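Local structure of putative cytochrome P450 154A1 (Streptomyces coelicolor, 1ODO) at residues Phe88-Tyr91 with Gly92-Arg96; Arg233-Leu236 with Leu237-Ser241; Asp16-Thr19 with Glu20-Thr23; Pro46-Leu49 with Lys50-Leu53. The protein belongs to the cytochrome P450 family of haem proteins and here holds 4-phenyl-1H-imidazole bound to the iron of its haem. All coordinates share one frame; numbering follows the deposited sequence.

Contact 1 (Phe88-Tyr91 with Gly92-Arg96). With HEM (protoporphyrin IX containing Fe), chain B; PIM (4-phenyl-1H-imidazole), chain C.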
loop_
_atom_site.group_PDB
_atom_site.type_symbol
_atom_site.label_atom_id
_atom_site.label_comp_id
_atom_site.label_asym_id
_atom_site.label_seq_id
_atom_site.Cartn_x
_atom_site.Cartn_y
_atom_site.Cartn_z
ATOM N N PHE A 88 -4.958 -11.493 -4.900
ATOM C CA PHE A 88 -4.866 -11.071 -3.501
ATOM C C PHE A 88 -5.524 -12.055 -2.527
ATOM O O PHE A 88 -5.218 -12.055 -1.333
ATOM C CB PHE A 88 -5.506 -9.681 -3.345
ATOM C CG PHE A 88 -5.171 -8.983 -2.050
ATOM C CD1 PHE A 88 -3.917 -8.412 -1.854
ATOM C CD2 PHE A 88 -6.120 -8.875 -1.036
ATOM C CE1 PHE A 88 -3.613 -7.741 -0.668
ATOM C CE2 PHE A 88 -5.828 -8.208 0.154
ATOM C CZ PHE A 88 -4.574 -7.639 0.338
ATOM N N THR A 89 -6.431 -12.884 -3.031
ATOM C CA THR A 89 -7.122 -13.861 -2.188
ATOM C C THR A 89 -7.000 -15.271 -2.750
ATOM O O THR A 89 -7.808 -16.147 -2.433
ATOM C CB THR A 89 -8.619 -13.529 -2.071
ATOM O OG1 THR A 89 -9.195 -13.465 -3.383
ATOM C CG2 THR A 89 -8.814 -12.191 -1.363
ATOM N N ALA A 90 -5.987 -15.487 -3.579
ATOM C CA ALA A 90 -5.766 -16.793 -4.185
ATOM C C ALA A 90 -4.671 -17.581 -3.466
ATOM O O ALA A 90 -3.780 -17.003 -2.844
ATOM C CB ALA A 90 -5.413 -16.619 -5.654
ATOM N N TYR A 91 -4.749 -18.904 -3.570
ATOM C CA TYR A 91 -3.789 -19.806 -2.943
ATOM C C TYR A 91 -3.171 -20.785 -3.949
ATOM O O TYR A 91 -3.841 -21.244 -4.875
ATOM C CB TYR A 91 -4.498 -20.609 -1.844
ATOM C CG TYR A 91 -3.660 -21.697 -1.217
ATOM C CD1 TYR A 91 -2.804 -21.418 -0.151
ATOM C CD2 TYR A 91 -3.704 -23.004 -1.706
ATOM C CE1 TYR A 91 -2.009 -22.415 0.417
ATOM C CE2 TYR A 91 -2.913 -24.010 -1.146
ATOM C CZ TYR A 91 -2.068 -23.707 -0.086
ATOM O OH TYR A 91 -1.276 -24.690 0.468
ATOM N N GLY A 92 -1.895 -21.106 -3.743
ATOM C CA GLY A 92 -1.185 -22.033 -4.612
ATOM C C GLY A 92 -1.265 -21.795 -6.107
ATOM O O GLY A 92 -1.155 -20.657 -6.563
ATOM N N PRO A 93 -1.440 -22.864 -6.905
ATOM C CA PRO A 93 -1.531 -22.754 -8.361
ATOM C C PRO A 93 -2.504 -21.684 -8.844
ATOM O O PRO A 93 -2.245 -21.017 -9.844
ATOM C CB PRO A 93 -1.950 -24.160 -8.783
ATOM C CG PRO A 93 -1.189 -25.012 -7.808
ATOM C CD PRO A 93 -1.431 -24.281 -6.490
ATOM N N ASN A 94 -3.623 -21.520 -8.145
ATOM C CA ASN A 94 -4.595 -20.513 -8.551
ATOM C C ASN A 94 -3.988 -19.122 -8.393
ATOM O O ASN A 94 -4.270 -18.216 -9.184
ATOM C CB ASN A 94 -5.883 -20.620 -7.731
ATOM C CG ASN A 94 -6.986 -19.711 -8.264
ATOM O OD1 ASN A 94 -7.253 -19.681 -9.470
ATOM N ND2 ASN A 94 -7.634 -18.973 -7.369
ATOM N N HIS A 95 -3.156 -18.947 -7.372
ATOM C CA HIS A 95 -2.529 -17.647 -7.160
ATOM C C HIS A 95 -1.502 -17.399 -8.261
ATOM O O HIS A 95 -1.436 -16.308 -8.827
ATOM C CB HIS A 95 -1.837 -17.572 -5.800
ATOM C CG HIS A 95 -0.927 -16.390 -5.669
ATOM N ND1 HIS A 95 0.446 -16.499 -5.722
ATOM C CD2 HIS A 95 -1.196 -15.066 -5.567
ATOM C CE1 HIS A 95 0.984 -15.293 -5.660
ATOM N NE2 HIS A 95 0.008 -14.406 -5.565
ATOM N N ARG A 96 -0.695 -18.413 -8.553
ATOM C CA ARG A 96 0.320 -18.286 -9.589
ATOM C C ARG A 96 -0.357 -17.860 -10.887
ATOM O O ARG A 96 0.118 -16.966 -11.586
ATOM C CB ARG A 96 1.055 -19.624 -9.779
ATOM C CG ARG A 96 2.016 -19.646 -10.963
ATOM C CD ARG A 96 3.027 -20.780 -10.846
ATOM N NE ARG A 96 2.398 -22.077 -10.616
ATOM C CZ ARG A 96 1.739 -22.774 -11.536
ATOM N NH1 ARG A 96 1.617 -22.305 -12.771
ATOM N NH2 ARG A 96 1.203 -23.943 -11.218
HETATM C CHA HEM B . 0.252 -6.569 -2.757
HETATM C CHB HEM B . 0.068 -3.915 -6.770
HETATM C CHC HEM B . 2.172 -0.242 -4.447
HETATM C CHD HEM B . 2.327 -2.896 -0.446
HETATM C C1A HEM B . 0.024 -6.197 -4.059
HETATM C C2A HEM B . -0.592 -7.019 -5.095
HETATM C C3A HEM B . -0.649 -6.279 -6.211
HETATM C C4A HEM B . -0.068 -4.978 -5.915
HETATM C CMA HEM B . -1.220 -6.684 -7.582
HETATM C CAA HEM B . -1.074 -8.471 -4.884
HETATM C CBA HEM B . 0.093 -9.463 -5.043
HETATM C CGA HEM B . -0.263 -10.935 -4.841
HETATM O O1A HEM B . -1.147 -11.178 -3.946
HETATM O O2A HEM B . 0.315 -11.775 -5.527
HETATM C C1B HEM B . 0.611 -2.688 -6.495
HETATM C C2B HEM B . 0.712 -1.603 -7.455
HETATM C C3B HEM B . 1.306 -0.561 -6.806
HETATM C C4B HEM B . 1.574 -0.990 -5.452
HETATM C CMB HEM B . 0.220 -1.673 -8.916
HETATM C CAB HEM B . 1.656 0.841 -7.341
HETATM C CBB HEM B . 2.722 0.851 -8.450
HETATM C C1C HEM B . 2.406 -0.657 -3.144
HETATM C C2C HEM B . 3.033 0.183 -2.111
HETATM C C3C HEM B . 3.073 -0.561 -0.982
HETATM C C4C HEM B . 2.487 -1.845 -1.307
HETATM C CMC HEM B . 3.515 1.644 -2.368
HETATM C CAC HEM B . 3.601 -0.227 0.438
HETATM C CBC HEM B . 4.981 0.435 0.529
HETATM C C1D HEM B . 1.778 -4.121 -0.706
HETATM C C2D HEM B . 1.617 -5.193 0.250
HETATM C C3D HEM B . 1.024 -6.225 -0.394
HETATM C C4D HEM B . 0.828 -5.803 -1.762
HETATM C CMD HEM B . 2.043 -5.115 1.730
HETATM C CAD HEM B . 0.617 -7.569 0.232
HETATM C CBD HEM B . 1.731 -8.541 0.635
HETATM C CGD HEM B . 1.057 -9.735 1.277
HETATM O O1D HEM B . 1.179 -9.901 2.497
HETATM O O2D HEM B . 0.371 -10.460 0.521
HETATM N NA HEM B . 0.337 -4.968 -4.590
HETATM N NB HEM B . 1.139 -2.286 -5.273
HETATM N NC HEM B . 2.090 -1.890 -2.628
HETATM N ND HEM B . 1.281 -4.505 -1.948
HETATM FE FE HEM B . 1.225 -3.425 -3.599
HETATM N N1 PIM C . -2.525 -1.475 -2.418
HETATM C C2 PIM C . -1.174 -1.473 -2.723
HETATM N N3 PIM C . -0.834 -2.629 -3.001
HETATM C C4 PIM C . -1.866 -3.449 -2.911
HETATM C C5 PIM C . -2.943 -2.747 -2.546
HETATM C C6 PIM C . -4.365 -3.179 -2.306
HETATM C C7 PIM C . -5.412 -2.226 -2.527
HETATM C C8 PIM C . -6.780 -2.635 -2.299
HETATM C C9 PIM C . -7.033 -3.960 -1.866
HETATM C C10 PIM C . -5.988 -4.898 -1.652
HETATM C C11 PIM C . -4.649 -4.463 -1.886
HETATM O O HOH W 1 -7.241 -19.917 -4.591
#

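Contact 2 (Arg233-Leu236 with Leu237-Ser241). With PIM (4-phenyl-1H-imidazole), chain C; HEM (protoporphyrin IX containing Fe), chain B.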
loop_
_atom_site.group_PDB
_atom_site.type_symbol
_atom_site.label_atom_id
_atom_site.label_comp_id
_atom_site.label_asym_id
_atom_site.label_seq_id
_atom_site.Cartn_x
_atom_site.Cartn_y
_atom_site.Cartn_z
ATOM N N ARG A 233 -13.400 -7.984 -12.877
ATOM C CA ARG A 233 -13.674 -6.767 -12.124
ATOM C C ARG A 233 -12.879 -6.682 -10.826
ATOM O O ARG A 233 -12.410 -5.607 -10.462
ATOM C CB ARG A 233 -15.186 -6.608 -11.864
ATOM C CG ARG A 233 -15.839 -7.681 -11.015
ATOM C CD ARG A 233 -17.306 -7.895 -11.427
ATOM N NE ARG A 233 -18.152 -6.702 -11.316
ATOM C CZ ARG A 233 -18.980 -6.454 -10.302
ATOM N NH1 ARG A 233 -19.079 -7.310 -9.292
ATOM N NH2 ARG A 233 -19.734 -5.358 -10.309
ATOM N N ASP A 234 -12.700 -7.808 -10.143
ATOM C CA ASP A 234 -11.948 -7.808 -8.892
ATOM C C ASP A 234 -10.456 -7.572 -9.110
ATOM O O ASP A 234 -9.783 -6.995 -8.257
ATOM C CB ASP A 234 -12.191 -9.114 -8.127
ATOM C CG ASP A 234 -13.571 -9.164 -7.493
ATOM O OD1 ASP A 234 -14.336 -8.184 -7.652
ATOM O OD2 ASP A 234 -13.893 -10.174 -6.833
ATOM N N THR A 235 -9.927 -8.022 -10.243
ATOM C CA THR A 235 -8.511 -7.817 -10.521
ATOM C C THR A 235 -8.346 -6.334 -10.857
ATOM O O THR A 235 -7.364 -5.700 -10.470
ATOM C CB THR A 235 -8.029 -8.681 -11.696
ATOM O OG1 THR A 235 -8.098 -10.062 -11.319
ATOM C CG2 THR A 235 -6.588 -8.335 -12.066
ATOM N N LEU A 236 -9.321 -5.772 -11.567
ATOM C CA LEU A 236 -9.246 -4.357 -11.920
ATOM C C LEU A 236 -9.365 -3.518 -10.650
ATOM O O LEU A 236 -8.699 -2.498 -10.508
ATOM C CB LEU A 236 -10.361 -3.980 -12.898
ATOM C CG LEU A 236 -10.178 -4.517 -14.319
ATOM C CD1 LEU A 236 -11.364 -4.093 -15.177
ATOM C CD2 LEU A 236 -8.878 -3.981 -14.907
ATOM N N LEU A 237 -10.214 -3.955 -9.727
ATOM C CA LEU A 237 -10.408 -3.234 -8.471
ATOM C C LEU A 237 -9.067 -3.164 -7.743
ATOM O O LEU A 237 -8.660 -2.106 -7.260
ATOM C CB LEU A 237 -11.449 -3.956 -7.604
ATOM C CG LEU A 237 -11.857 -3.301 -6.277
ATOM C CD1 LEU A 237 -13.231 -3.799 -5.868
ATOM C CD2 LEU A 237 -10.826 -3.598 -5.194
ATOM N N LEU A 238 -8.387 -4.302 -7.679
ATOM C CA LEU A 238 -7.091 -4.397 -7.018
ATOM C C LEU A 238 -6.042 -3.486 -7.648
ATOM O O LEU A 238 -5.377 -2.713 -6.956
ATOM C CB LEU A 238 -6.588 -5.846 -7.072
ATOM C CG LEU A 238 -5.129 -6.103 -6.672
ATOM C CD1 LEU A 238 -4.903 -5.716 -5.212
ATOM C CD2 LEU A 238 -4.808 -7.580 -6.871
ATOM N N MET A 239 -5.891 -3.579 -8.964
ATOM C CA MET A 239 -4.907 -2.761 -9.665
ATOM C C MET A 239 -5.181 -1.265 -9.587
ATOM O O MET A 239 -4.261 -0.474 -9.393
ATOM C CB MET A 239 -4.802 -3.203 -11.124
ATOM C CG MET A 239 -4.503 -4.693 -11.287
ATOM S SD MET A 239 -3.060 -5.237 -10.337
ATOM C CE MET A 239 -1.819 -4.217 -11.082
ATOM N N ILE A 240 -6.440 -0.871 -9.745
ATOM C CA ILE A 240 -6.782 0.542 -9.680
ATOM C C ILE A 240 -6.609 1.070 -8.256
ATOM O O ILE A 240 -6.054 2.149 -8.055
ATOM C CB ILE A 240 -8.232 0.784 -10.158
ATOM C CG1 ILE A 240 -8.311 0.525 -11.666
ATOM C CG2 ILE A 240 -8.676 2.208 -9.821
ATOM C CD1 ILE A 240 -9.701 0.595 -12.236
ATOM N N SER A 241 -7.069 0.310 -7.266
ATOM C CA SER A 241 -6.941 0.742 -5.877
ATOM C C SER A 241 -5.475 0.863 -5.475
ATOM O O SER A 241 -5.083 1.810 -4.791
ATOM C CB SER A 241 -7.640 -0.243 -4.941
ATOM O OG SER A 241 -9.036 -0.269 -5.175
HETATM N N1 PIM C . -2.525 -1.475 -2.418
HETATM C C2 PIM C . -1.174 -1.473 -2.723
HETATM N N3 PIM C . -0.834 -2.629 -3.001
HETATM C C4 PIM C . -1.866 -3.449 -2.911
HETATM C C5 PIM C . -2.943 -2.747 -2.546
HETATM C C6 PIM C . -4.365 -3.179 -2.306
HETATM C C7 PIM C . -5.412 -2.226 -2.527
HETATM C C8 PIM C . -6.780 -2.635 -2.299
HETATM C C9 PIM C . -7.033 -3.960 -1.866
HETATM C C10 PIM C . -5.988 -4.898 -1.652
HETATM C C11 PIM C . -4.649 -4.463 -1.886
HETATM C CHA HEM B . 0.252 -6.569 -2.757
HETATM C CHB HEM B . 0.068 -3.915 -6.770
HETATM C CHC HEM B . 2.172 -0.242 -4.447
HETATM C CHD HEM B . 2.327 -2.896 -0.446
HETATM C C1A HEM B . 0.024 -6.197 -4.059
HETATM C C2A HEM B . -0.592 -7.019 -5.095
HETATM C C3A HEM B . -0.649 -6.279 -6.211
HETATM C C4A HEM B . -0.068 -4.978 -5.915
HETATM C CMA HEM B . -1.220 -6.684 -7.582
HETATM C CAA HEM B . -1.074 -8.471 -4.884
HETATM C CBA HEM B . 0.093 -9.463 -5.043
HETATM C CGA HEM B . -0.263 -10.935 -4.841
HETATM O O1A HEM B . -1.147 -11.178 -3.946
HETATM O O2A HEM B . 0.315 -11.775 -5.527
HETATM C C1B HEM B . 0.611 -2.688 -6.495
HETATM C C2B HEM B . 0.712 -1.603 -7.455
HETATM C C3B HEM B . 1.306 -0.561 -6.806
HETATM C C4B HEM B . 1.574 -0.990 -5.452
HETATM C CMB HEM B . 0.220 -1.673 -8.916
HETATM C CAB HEM B . 1.656 0.841 -7.341
HETATM C CBB HEM B . 2.722 0.851 -8.450
HETATM C C1C HEM B . 2.406 -0.657 -3.144
HETATM C C2C HEM B . 3.033 0.183 -2.111
HETATM C C3C HEM B . 3.073 -0.561 -0.982
HETATM C C4C HEM B . 2.487 -1.845 -1.307
HETATM C CMC HEM B . 3.515 1.644 -2.368
HETATM C CAC HEM B . 3.601 -0.227 0.438
HETATM C CBC HEM B . 4.981 0.435 0.529
HETATM C C1D HEM B . 1.778 -4.121 -0.706
HETATM C C2D HEM B . 1.617 -5.193 0.250
HETATM C C3D HEM B . 1.024 -6.225 -0.394
HETATM C C4D HEM B . 0.828 -5.803 -1.762
HETATM C CMD HEM B . 2.043 -5.115 1.730
HETATM C CAD HEM B . 0.617 -7.569 0.232
HETATM C CBD HEM B . 1.731 -8.541 0.635
HETATM C CGD HEM B . 1.057 -9.735 1.277
HETATM O O1D HEM B . 1.179 -9.901 2.497
HETATM O O2D HEM B . 0.371 -10.460 0.521
HETATM N NA HEM B . 0.337 -4.968 -4.590
HETATM N NB HEM B . 1.139 -2.286 -5.273
HETATM N NC HEM B . 2.090 -1.890 -2.628
HETATM N ND HEM B . 1.281 -4.505 -1.948
HETATM FE FE HEM B . 1.225 -3.425 -3.599
#

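Contact 3 (Asp16-Thr19 with Glu20-Thr23)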
loop_
_atom_site.group_PDB
_atom_site.type_symbol
_atom_site.label_atom_id
_atom_site.label_comp_id
_atom_site.label_asym_id
_atom_site.label_seq_id
_atom_site.Cartn_x
_atom_site.Cartn_y
_atom_site.Cartn_z
ATOM N N ASP A 16 -2.485 6.689 16.672
ATOM C CA ASP A 16 -1.121 6.675 17.191
ATOM C C ASP A 16 -0.456 5.335 16.894
ATOM O O ASP A 16 -0.305 4.494 17.786
ATOM C CB ASP A 16 -1.156 6.921 18.703
ATOM C CG ASP A 16 0.225 7.050 19.311
ATOM O OD1 ASP A 16 1.225 6.989 18.565
ATOM O OD2 ASP A 16 0.309 7.218 20.544
ATOM N N HIS A 17 -0.046 5.149 15.642
ATOM C CA HIS A 17 0.590 3.905 15.239
ATOM C C HIS A 17 1.935 3.615 15.896
ATOM O O HIS A 17 2.304 2.451 16.042
ATOM C CB HIS A 17 0.701 3.830 13.706
ATOM C CG HIS A 17 1.730 4.741 13.109
ATOM N ND1 HIS A 17 1.675 6.113 13.231
ATOM C CD2 HIS A 17 2.817 4.473 12.347
ATOM C CE1 HIS A 17 2.684 6.652 12.568
ATOM N NE2 HIS A 17 3.393 5.678 12.022
ATOM N N HIS A 18 2.667 4.652 16.300
ATOM C CA HIS A 18 3.964 4.430 16.942
ATOM C C HIS A 18 3.762 3.727 18.279
ATOM O O HIS A 18 4.500 2.804 18.625
ATOM C CB HIS A 18 4.707 5.744 17.182
ATOM C CG HIS A 18 5.170 6.415 15.928
ATOM N ND1 HIS A 18 5.669 5.711 14.853
ATOM C CD2 HIS A 18 5.247 7.723 15.592
ATOM C CE1 HIS A 18 6.033 6.559 13.907
ATOM N NE2 HIS A 18 5.789 7.785 14.331
ATOM N N THR A 19 2.775 4.175 19.046
ATOM C CA THR A 19 2.515 3.547 20.332
ATOM C C THR A 19 1.979 2.151 20.051
ATOM O O THR A 19 2.300 1.195 20.755
ATOM C CB THR A 19 1.480 4.330 21.154
ATOM O OG1 THR A 19 2.029 5.602 21.513
ATOM C CG2 THR A 19 1.117 3.562 22.428
ATOM N N GLU A 20 1.167 2.037 19.004
ATOM C CA GLU A 20 0.598 0.745 18.640
ATOM C C GLU A 20 1.712 -0.271 18.365
ATOM O O GLU A 20 1.601 -1.434 18.753
ATOM C CB GLU A 20 -0.292 0.885 17.402
ATOM C CG GLU A 20 -0.860 -0.442 16.907
ATOM C CD GLU A 20 -1.753 -0.276 15.697
ATOM O OE1 GLU A 20 -2.981 -0.104 15.874
ATOM O OE2 GLU A 20 -1.221 -0.306 14.569
ATOM N N HIS A 21 2.780 0.162 17.696
ATOM C CA HIS A 21 3.888 -0.748 17.395
ATOM C C HIS A 21 4.417 -1.357 18.689
ATOM O O HIS A 21 4.613 -2.567 18.793
ATOM C CB HIS A 21 5.067 -0.022 16.732
ATOM C CG HIS A 21 4.755 0.582 15.400
ATOM N ND1 HIS A 21 3.730 0.135 14.597
ATOM C CD2 HIS A 21 5.367 1.577 14.713
ATOM C CE1 HIS A 21 3.721 0.828 13.472
ATOM N NE2 HIS A 21 4.705 1.708 13.516
ATOM N N ARG A 22 4.662 -0.498 19.671
ATOM C CA ARG A 22 5.178 -0.949 20.957
ATOM C C ARG A 22 4.216 -1.869 21.690
ATOM O O ARG A 22 4.620 -2.898 22.222
ATOM C CB ARG A 22 5.515 0.259 21.833
ATOM C CG ARG A 22 6.431 1.250 21.144
ATOM C CD ARG A 22 6.835 2.390 22.066
ATOM N NE ARG A 22 7.604 3.401 21.346
ATOM C CZ ARG A 22 8.705 3.145 20.642
ATOM N NH1 ARG A 22 9.178 1.906 20.558
ATOM N NH2 ARG A 22 9.336 4.131 20.017
ATOM N N THR A 23 2.941 -1.497 21.712
ATOM C CA THR A 23 1.934 -2.299 22.387
ATOM C C THR A 23 1.849 -3.698 21.781
ATOM O O THR A 23 1.761 -4.694 22.504
ATOM C CB THR A 23 0.560 -1.612 22.311
ATOM O OG1 THR A 23 0.663 -0.295 22.870
ATOM C CG2 THR A 23 -0.482 -2.407 23.087
#

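Contact 4 (Pro46-Leu49 with Lys50-Leu53)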
loop_
_atom_site.group_PDB
_atom_site.type_symbol
_atom_site.label_atom_id
_atom_site.label_comp_id
_atom_site.label_asym_id
_atom_site.label_seq_id
_atom_site.Cartn_x
_atom_site.Cartn_y
_atom_site.Cartn_z
ATOM N N PRO A 46 9.511 -10.481 12.437
ATOM C CA PRO A 46 9.830 -10.701 11.022
ATOM C C PRO A 46 10.303 -12.103 10.647
ATOM O O PRO A 46 10.034 -12.572 9.543
ATOM C CB PRO A 46 10.879 -9.624 10.729
ATOM C CG PRO A 46 11.551 -9.443 12.043
ATOM C CD PRO A 46 10.385 -9.442 13.009
ATOM N N VAL A 47 11.013 -12.771 11.551
ATOM C CA VAL A 47 11.494 -14.119 11.256
ATOM C C VAL A 47 10.274 -15.027 11.113
ATOM O O VAL A 47 10.124 -15.747 10.123
ATOM C CB VAL A 47 12.407 -14.645 12.385
ATOM C CG1 VAL A 47 12.789 -16.100 12.123
ATOM C CG2 VAL A 47 13.659 -13.786 12.473
ATOM N N LEU A 48 9.395 -14.972 12.107
ATOM C CA LEU A 48 8.185 -15.782 12.100
ATOM C C LEU A 48 7.291 -15.380 10.928
ATOM O O LEU A 48 6.735 -16.230 10.230
ATOM C CB LEU A 48 7.426 -15.599 13.422
ATOM C CG LEU A 48 6.063 -16.286 13.536
ATOM C CD1 LEU A 48 6.220 -17.791 13.327
ATOM C CD2 LEU A 48 5.462 -15.999 14.915
ATOM N N LEU A 49 7.159 -14.081 10.703
ATOM C CA LEU A 49 6.320 -13.612 9.609
ATOM C C LEU A 49 6.808 -14.169 8.263
ATOM O O LEU A 49 6.010 -14.670 7.473
ATOM C CB LEU A 49 6.289 -12.079 9.601
ATOM C CG LEU A 49 5.168 -11.369 8.836
ATOM C CD1 LEU A 49 3.818 -12.042 9.088
ATOM C CD2 LEU A 49 5.128 -9.905 9.281
ATOM N N LYS A 50 8.110 -14.104 8.005
ATOM C CA LYS A 50 8.645 -14.619 6.745
ATOM C C LYS A 50 8.386 -16.115 6.592
ATOM O O LYS A 50 8.176 -16.606 5.479
ATOM C CB LYS A 50 10.143 -14.339 6.637
ATOM C CG LYS A 50 10.474 -12.883 6.337
ATOM C CD LYS A 50 11.977 -12.688 6.280
ATOM C CE LYS A 50 12.353 -11.291 5.847
ATOM N NZ LYS A 50 13.839 -11.150 5.834
ATOM N N GLN A 51 8.409 -16.846 7.702
ATOM C CA GLN A 51 8.162 -18.283 7.645
ATOM C C GLN A 51 6.693 -18.513 7.296
ATOM O O GLN A 51 6.369 -19.350 6.454
ATOM C CB GLN A 51 8.493 -18.939 8.988
ATOM C CG GLN A 51 9.948 -18.770 9.379
ATOM C CD GLN A 51 10.263 -19.324 10.749
ATOM O OE1 GLN A 51 9.442 -19.249 11.665
ATOM N NE2 GLN A 51 11.467 -19.867 10.905
ATOM N N LEU A 52 5.802 -17.763 7.937
ATOM C CA LEU A 52 4.375 -17.911 7.667
ATOM C C LEU A 52 4.043 -17.518 6.229
ATOM O O LEU A 52 3.225 -18.165 5.575
ATOM C CB LEU A 52 3.554 -17.054 8.635
ATOM C CG LEU A 52 3.622 -17.487 10.105
ATOM C CD1 LEU A 52 2.930 -16.445 10.971
ATOM C CD2 LEU A 52 2.962 -18.858 10.275
ATOM N N LEU A 53 4.691 -16.461 5.744
ATOM C CA LEU A 53 4.474 -15.967 4.385
ATOM C C LEU A 53 5.039 -16.851 3.265
ATOM O O LEU A 53 4.840 -16.561 2.083
ATOM C CB LEU A 53 5.048 -14.553 4.256
ATOM C CG LEU A 53 4.382 -13.471 5.117
ATOM C CD1 LEU A 53 5.139 -12.146 5.000
ATOM C CD2 LEU A 53 2.945 -13.296 4.663
#

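Contact 1 (Phe88-Tyr91 with Gly92-Arg96)
Tyr91 and Asn94 are bridged by a single water at the start of a helix: it accepts from Tyr91 N at 2.9 Å and from Asn94 ND2. The turn between them is made by Gly92, whose phi of 50° is one that glycine tolerates easily. Tyr91 O receives two weak bonds from the turn that follows, from Asn94 N and His95 N. Ala90 tucks its methyl under the first turn, with CB 3.4 Å from His95 CA. Helix 92-100 corresponds to the C helix of the cytochrome P450 fold, and His95 with Arg99 forms the His-x-x-x-Arg pair that holds a haem propionate in many bacterial members. With CG anti to the backbone N (chi1 167°), the His95 imidazole runs past Ala90 O to the haem, where NE2 donates to O2A at 2.6 Å in an almost straight bond (176°). That propionate meets the imidazole edge in the ring plane. Upstream, Phe88 presents one ring face to the phenyl group of 4-phenyl-1H-imidazole: the ligand's C10 sits 3.6 Å above the ring centre. Lys60 makes a cation-pi contact with this same ring, while the Tyr91 hydroxyl is anchored on Ser56 O.

Contact 2 (Arg233-Leu236 with Leu237-Ser241)
Leu237 N donates to Arg233 O at 2.8 Å, the first of four successive i to i+4 backbone bonds that tie 233-236 to 237-241. The last of them, Ile240 N to Leu236 O, measures 2.9 Å. Leu237 O accepts twice, from Ser241 N and from Ser241 OG at 2.8 Å, the two donors arriving from opposite faces of its carbonyl plane. With OG beside its backbone N (chi1 -64°), Ser241 turns its hydroxyl back onto the helix, leaving CB to meet the phenyl group of 4-phenyl-1H-imidazole. Side chains also lie over the carbonyls of the preceding turn: Met239 CG comes to 3.1 Å from Thr235 O, and Ile240 CG1 to 3.3 Å from Leu236 O. Helix 229-244 corresponds to the first part of the long central helix of cytochromes P450, which runs across the haem on the ligand side. On the pocket side Leu238 and Met239 reach the bound groups. One branch of Leu238, CD1, touches C11 of the ligand at 3.6 Å; the other, CD2, reaches the haem methyl CMA. Met239, bent at chi2 and chi3, brings SD to 3.6 Å from that same methyl. Leu237 and Ile240 instead pack on Leu195 of helix 181-204. Charged groups keep to the far end, where Arg233 forms a salt bridge with Asp196, and the Asp234 carboxylate accepts from Glu85 N and is hydrogen-bonded to the Tyr192 hydroxyl.

Contact 3 (Asp16-Thr19 with Glu20-Thr23)
His17 and His21, one helical turn apart, send their imidazoles out side by side in the same direction yet set almost perpendicular, with planes at 88° and centroids 5.3 Å apart. The closest approach is His17 CD2 to His21 NE2, at 3.5 Å. A second link runs through the backbone: His17 O lies 3.0 Å above the centre of the His21 ring, whose face therefore rests on the carbonyl that also accepts from His21 N. His17 CG stands between the backbone N and the carbonyl carbon (chi1 73°), probably a less favourable rotation, and this carries the ring alongside its partner. Glu20 CB packs against the same carbonyl, 3.3 Å from His17 O.

Behind these contacts stands the N-cap. Asp16 OD1 accepts from Thr19 N at 3.2 Å, and Asp16 OD2 takes the Thr19 hydroxyl at 2.6 Å, both donors arriving from above the carboxylate plane. Thr19 is thus gripped twice by the cap, and its carbonyl passes the helical bonding on to Thr23 N. Further out, His17 NE2 is hydrogen-bonded to Glu286 and Glu20 OE2 to His291, while Arg22 forms a salt bridge with Asp333. Helix 17-25 matches the A helix of the P450 fold; it makes the beta-alpha-beta crossover between the parallel strands 8-9 and 30-35, with His21 facing helix 319-322.

Contact 4 (Pro46-Leu49 with Lys50-Leu53)
Leu49 and Leu53 cross obliquely, Leu49 CG meeting Leu53 CD1 at 3.9 Å. Leu48 and Leu52 repeat this slanting approach on the next line of residues, with Leu48 CG 4.1 Å from Leu52 CD1. The torsions are complementary: the two earlier leucines hold CG anti to the backbone N, whereas Leu52 and Leu53 place CG beside it (chi1 -66° and -64°), leaning back over the preceding turn. Leu53 CG thereby comes within 3.1 Å of Leu49 O, the carbonyl that also accepts from Leu53 N. Gln51 lies side by side with Val47 but crosses Leu48 at about a right angle, with Leu48 CD1 3.9 Å from Gln51 OE1. Lys50, extended beyond CG, sets out across Pro46 O and leads away from the helix. Helix 46-52, equivalent to the P450 B helix, leans with Leu48, Leu49 and Leu52 on Val43 of strand 38-43, and with Leu49 and Leu53 on Tyr319, a residue hydrogen-bonded to the haem. The helix is amphipathic: leucines fill the buried side, while Val47 and Gln51 lie on the exposed one, so side-chain packing across the turns is mainly dispersive and the directional bonds come from the backbone.

Overall arrangement
All four contacts are local, between neighbouring turns of a helix or at a helix start, coming along the chain in the order contact 3, contact 4, contact 1, contact 2. Contacts 1 and 2 meet directly through Phe88 and Leu238 and share both the haem and 4-phenyl-1H-imidazole, although their centres lie about 16 Å apart. Contact 4 stands about 8 Å from contact 1 between nearest atoms, on a helix following strand 38-43 of the six-stranded sheet. Contact 3, in the crossover between two strands of that same sheet, is farther out, about 31 Å from contact 2 between centres and on the opposite side of the chain's centre. The series thus leads from the sheet-rich region to the helices enclosing the haem.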